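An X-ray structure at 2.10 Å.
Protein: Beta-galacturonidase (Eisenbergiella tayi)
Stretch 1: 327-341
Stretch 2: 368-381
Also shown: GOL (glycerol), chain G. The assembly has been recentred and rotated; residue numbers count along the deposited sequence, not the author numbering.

Stretch 1 327-341: GILVWEENHARGLSE
Stretch 2 368-381: PSIYIWGILNECAS

Strand 329-333 runs parallel to the strand that starts at Ile 370, 23° apart, their axes approaching to 4.6 Å. Val 330 pairs with Ile 370, Glu 332 with Trp 373, Glu 333 with Gly 374. Tyr 371, at phi/psi -109/-9, breaks the extended run, and the register slips by one residue between the first two of these pairs. Val 330 N donates to Ser 369 O (2.8 Å), and Tyr 371 N to Val 330 O (3.0 Å). Gly 374 N donates to Glu 332 O (2.8 Å), and Asn 334 N to Gly 374 O (3.2 Å).

Val 330 (t), Ile 370 (m), Glu 332 (t) and Trp 373 (m) share one sheet face. Val 330 CG1 lies 4.2 Å from Ile 370 CG1. Glu 332 OE2 meets the Trp 373 ring edge, 3.5 Å from CZ3.

On the other face, Trp 331 (t) lays its indole over Gly 374. The bare glycine is the hollow: a CB there would come 2.5 Å from Trp 331 NE1. That NE1 donates to Glu 333 OE2 (2.8 Å), with Glu 333 in p. Trp 331 CB packs on Ile 372 CG2 (3.6 Å).

Beyond the strands, Asn 334 (p) starts sideways, but its end comes nearer the other stretch, and OD1 accepts from Leu 376 N (2.9 Å). A type II turn, 376-379, follows. Small Ala 336 fits against it, its CB 3.7 Å from Leu 376 CD2 and 4.1 Å from Cys 379 SG. Gly 338, at phi/psi 71/25, donates from N to Asn 377 O (2.9 Å). The contact buries 1113 Å².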

# COMPACT_ATOMS: atom_id res chain seq x y z
N GLY A 327 -16.81 16.55 27.72
CA GLY A 327 -16.18 16.13 28.95
C GLY A 327 -14.77 15.61 28.77
O GLY A 327 -14.33 14.76 29.54
N ILE A 328 -14.06 16.10 27.76
CA ILE A 328 -12.69 15.66 27.48
C ILE A 328 -11.73 16.64 28.14
O ILE A 328 -11.84 17.84 27.93
CB ILE A 328 -12.46 15.56 25.96
CG1 ILE A 328 -13.37 14.48 25.35
CG2 ILE A 328 -11.00 15.27 25.64
CD1 ILE A 328 -13.45 14.48 23.84
N LEU A 329 -10.81 16.13 28.96
CA LEU A 329 -9.85 16.98 29.65
C LEU A 329 -8.72 17.39 28.71
O LEU A 329 -8.24 16.60 27.90
CB LEU A 329 -9.29 16.26 30.87
CG LEU A 329 -10.37 15.88 31.90
CD1 LEU A 329 -9.86 14.81 32.85
CD2 LEU A 329 -10.81 17.13 32.66
N VAL A 330 -8.28 18.64 28.84
CA VAL A 330 -7.31 19.22 27.93
C VAL A 330 -6.11 19.72 28.73
O VAL A 330 -6.25 20.47 29.70
CB VAL A 330 -7.92 20.35 27.08
CG1 VAL A 330 -6.84 21.03 26.24
CG2 VAL A 330 -8.99 19.79 26.17
N TRP A 331 -4.93 19.26 28.33
CA TRP A 331 -3.67 19.94 28.60
C TRP A 331 -3.41 20.86 27.41
O TRP A 331 -3.28 20.38 26.28
CB TRP A 331 -2.56 18.89 28.77
CG TRP A 331 -1.11 19.35 28.68
CD1 TRP A 331 -0.55 20.13 27.70
CD2 TRP A 331 -0.05 18.99 29.57
NE1 TRP A 331 0.80 20.31 27.95
CE2 TRP A 331 1.12 19.62 29.09
CE3 TRP A 331 0.03 18.19 30.71
CZ2 TRP A 331 2.36 19.48 29.73
CZ3 TRP A 331 1.26 18.07 31.36
CH2 TRP A 331 2.41 18.70 30.85
N GLU A 332 -3.38 22.18 27.64
CA GLU A 332 -3.02 23.11 26.59
C GLU A 332 -1.67 23.75 26.93
O GLU A 332 -1.41 24.09 28.08
CB GLU A 332 -4.09 24.19 26.39
CG GLU A 332 -3.78 25.11 25.21
CD GLU A 332 -4.96 25.99 24.74
OE1 GLU A 332 -5.40 25.81 23.57
OE2 GLU A 332 -5.42 26.86 25.50
N GLU A 333 -0.79 23.88 25.93
CA GLU A 333 0.53 24.45 26.16
C GLU A 333 0.82 25.58 25.18
O GLU A 333 0.17 25.70 24.14
CB GLU A 333 1.64 23.37 26.07
CG GLU A 333 1.72 22.59 24.75
CD GLU A 333 2.67 21.40 24.87
OE1 GLU A 333 3.29 21.00 23.86
OE2 GLU A 333 2.79 20.86 26.00
N ASN A 334 1.79 26.43 25.53
CA ASN A 334 2.22 27.49 24.63
C ASN A 334 3.00 26.89 23.46
O ASN A 334 3.35 25.71 23.45
CB ASN A 334 3.04 28.56 25.37
CG ASN A 334 4.44 28.10 25.81
OD1 ASN A 334 4.72 26.91 25.98
ND2 ASN A 334 5.32 29.07 26.00
N HIS A 335 3.24 27.71 22.44
CA HIS A 335 3.83 27.22 21.21
C HIS A 335 5.35 27.15 21.36
O HIS A 335 6.03 28.18 21.29
CB HIS A 335 3.44 28.09 20.02
CG HIS A 335 4.12 27.67 18.76
ND1 HIS A 335 4.36 28.53 17.71
CD2 HIS A 335 4.64 26.47 18.38
CE1 HIS A 335 4.98 27.88 16.74
NE2 HIS A 335 5.16 26.63 17.12
N ALA A 336 5.87 25.94 21.57
CA ALA A 336 7.31 25.69 21.64
C ALA A 336 7.55 24.18 21.57
O ALA A 336 6.82 23.42 22.21
CB ALA A 336 7.90 26.26 22.93
N ARG A 337 8.57 23.76 20.82
CA ARG A 337 8.95 22.34 20.82
C ARG A 337 10.44 22.16 20.57
O ARG A 337 10.93 22.48 19.48
CB ARG A 337 8.15 21.54 19.79
CG ARG A 337 8.53 20.05 19.76
CD ARG A 337 8.67 19.43 18.31
NE ARG A 337 9.37 18.15 18.45
CZ ARG A 337 10.69 18.02 18.55
NH1 ARG A 337 11.50 19.07 18.45
NH2 ARG A 337 11.21 16.81 18.74
N GLY A 338 11.14 21.61 21.56
CA GLY A 338 12.48 21.09 21.35
C GLY A 338 13.54 22.15 21.13
O GLY A 338 14.56 21.88 20.48
N LEU A 339 13.33 23.36 21.64
CA LEU A 339 14.23 24.45 21.32
C LEU A 339 15.47 24.36 22.20
O LEU A 339 15.37 24.20 23.42
CB LEU A 339 13.53 25.80 21.50
CG LEU A 339 12.33 25.98 20.55
CD1 LEU A 339 11.52 27.21 20.91
CD2 LEU A 339 12.77 26.04 19.09
N SER A 340 16.64 24.42 21.56
CA SER A 340 17.90 24.41 22.27
C SER A 340 18.08 25.70 23.07
O SER A 340 17.36 26.70 22.90
CB SER A 340 19.06 24.24 21.29
OG SER A 340 19.11 25.35 20.39
N GLU A 341 19.07 25.68 23.96
CA GLU A 341 19.47 26.89 24.67
C GLU A 341 19.78 28.02 23.68
O GLU A 341 19.33 29.16 23.86
CB GLU A 341 20.68 26.58 25.56
CG GLU A 341 21.10 27.76 26.40
CD GLU A 341 22.39 27.50 27.19
OE1 GLU A 341 22.87 26.35 27.25
OE2 GLU A 341 22.90 28.49 27.77
N PRO A 368 -13.84 24.89 30.64
CA PRO A 368 -13.71 23.92 31.74
C PRO A 368 -12.85 22.72 31.38
O PRO A 368 -12.29 22.08 32.28
CB PRO A 368 -15.16 23.51 32.01
CG PRO A 368 -15.85 23.74 30.66
CD PRO A 368 -15.22 25.00 30.15
N SER A 369 -12.73 22.38 30.09
CA SER A 369 -11.93 21.21 29.72
C SER A 369 -10.46 21.41 30.06
O SER A 369 -9.77 20.45 30.41
CB SER A 369 -12.09 20.91 28.23
OG SER A 369 -11.64 22.01 27.46
N ILE A 370 -9.97 22.64 29.95
CA ILE A 370 -8.56 22.90 30.20
C ILE A 370 -8.31 22.77 31.69
O ILE A 370 -8.81 23.59 32.47
CB ILE A 370 -8.15 24.28 29.70
CG1 ILE A 370 -8.32 24.39 28.18
CG2 ILE A 370 -6.71 24.54 30.08
CD1 ILE A 370 -8.23 25.83 27.69
N TYR A 371 -7.55 21.75 32.10
CA TYR A 371 -7.28 21.57 33.52
C TYR A 371 -5.84 21.89 33.89
O TYR A 371 -5.54 22.00 35.09
CB TYR A 371 -7.62 20.13 33.95
CG TYR A 371 -6.60 19.12 33.51
CD1 TYR A 371 -6.60 18.61 32.21
CD2 TYR A 371 -5.61 18.68 34.39
CE1 TYR A 371 -5.67 17.68 31.81
CE2 TYR A 371 -4.67 17.76 34.00
CZ TYR A 371 -4.70 17.27 32.71
OH TYR A 371 -3.74 16.38 32.35
N ILE A 372 -4.95 22.12 32.92
CA ILE A 372 -3.55 22.37 33.21
C ILE A 372 -2.95 23.18 32.07
O ILE A 372 -3.32 23.02 30.91
CB ILE A 372 -2.80 21.03 33.42
CG1 ILE A 372 -1.37 21.27 33.88
CG2 ILE A 372 -2.84 20.20 32.14
CD1 ILE A 372 -0.68 20.01 34.34
N TRP A 373 -2.03 24.08 32.42
CA TRP A 373 -1.25 24.83 31.43
C TRP A 373 0.14 24.22 31.29
O TRP A 373 0.83 24.03 32.30
CB TRP A 373 -1.12 26.31 31.80
CG TRP A 373 -2.42 27.08 31.94
CD1 TRP A 373 -2.91 27.67 33.07
CD2 TRP A 373 -3.37 27.38 30.90
NE1 TRP A 373 -4.10 28.31 32.81
CE2 TRP A 373 -4.41 28.14 31.49
CE3 TRP A 373 -3.45 27.06 29.54
CZ2 TRP A 373 -5.52 28.59 30.76
CZ3 TRP A 373 -4.55 27.51 28.81
CH2 TRP A 373 -5.56 28.26 29.42
N GLY A 374 0.58 24.01 30.06
CA GLY A 374 1.93 23.53 29.83
C GLY A 374 2.80 24.57 29.17
O GLY A 374 2.30 25.49 28.51
N ILE A 375 4.12 24.46 29.32
CA ILE A 375 5.02 25.35 28.60
C ILE A 375 6.21 24.57 28.06
O ILE A 375 6.57 23.51 28.57
CB ILE A 375 5.53 26.52 29.48
CG1 ILE A 375 6.30 26.01 30.70
CG2 ILE A 375 4.39 27.42 29.90
CD1 ILE A 375 6.86 27.14 31.57
N LEU A 376 6.80 25.10 26.99
CA LEU A 376 8.18 24.81 26.60
C LEU A 376 8.47 23.31 26.56
O LEU A 376 9.44 22.81 27.16
CB LEU A 376 9.16 25.51 27.55
CG LEU A 376 9.04 27.04 27.60
CD1 LEU A 376 10.13 27.58 28.53
CD2 LEU A 376 9.10 27.66 26.19
N ASN A 377 7.64 22.58 25.81
CA ASN A 377 7.86 21.17 25.55
C ASN A 377 9.29 20.89 25.10
O ASN A 377 9.75 21.43 24.09
CB ASN A 377 6.87 20.68 24.50
CG ASN A 377 7.14 19.24 24.10
OD1 ASN A 377 6.69 18.30 24.77
ND2 ASN A 377 7.89 19.05 23.00
N GLU A 378 9.99 20.04 25.86
CA GLU A 378 11.34 19.58 25.54
C GLU A 378 12.32 20.72 25.26
O GLU A 378 13.25 20.57 24.47
CB GLU A 378 11.31 18.59 24.37
CG GLU A 378 10.59 17.29 24.69
CD GLU A 378 10.91 16.17 23.71
OE1 GLU A 378 11.59 16.45 22.68
OE2 GLU A 378 10.49 15.01 23.96
N CYS A 379 12.15 21.87 25.90
CA CYS A 379 13.13 22.93 25.75
C CYS A 379 14.27 22.71 26.76
O CYS A 379 14.37 21.66 27.40
CB CYS A 379 12.44 24.29 25.84
SG CYS A 379 11.30 24.52 24.42
N ALA A 380 15.19 23.68 26.87
CA ALA A 380 16.48 23.43 27.52
C ALA A 380 16.40 23.65 29.04
O ALA A 380 17.07 24.52 29.61
CB ALA A 380 17.57 24.29 26.89
N SER A 381 15.59 22.82 29.70
CA SER A 381 15.36 22.91 31.14
C SER A 381 16.52 22.37 31.98
O SER A 381 16.44 22.39 33.21
CB SER A 381 14.09 22.16 31.52
OG SER A 381 14.19 20.81 31.15
C1 GOL G . 8.63 15.73 21.11
O1 GOL G . 8.06 16.35 22.22
C2 GOL G . 7.50 15.44 20.06
O2 GOL G . 7.23 16.54 19.27
C3 GOL G . 8.06 14.30 19.16
O3 GOL G . 9.11 14.83 18.37
O HOH W 1 5.01 21.17 27.70
O HOH W 2 5.25 23.98 24.62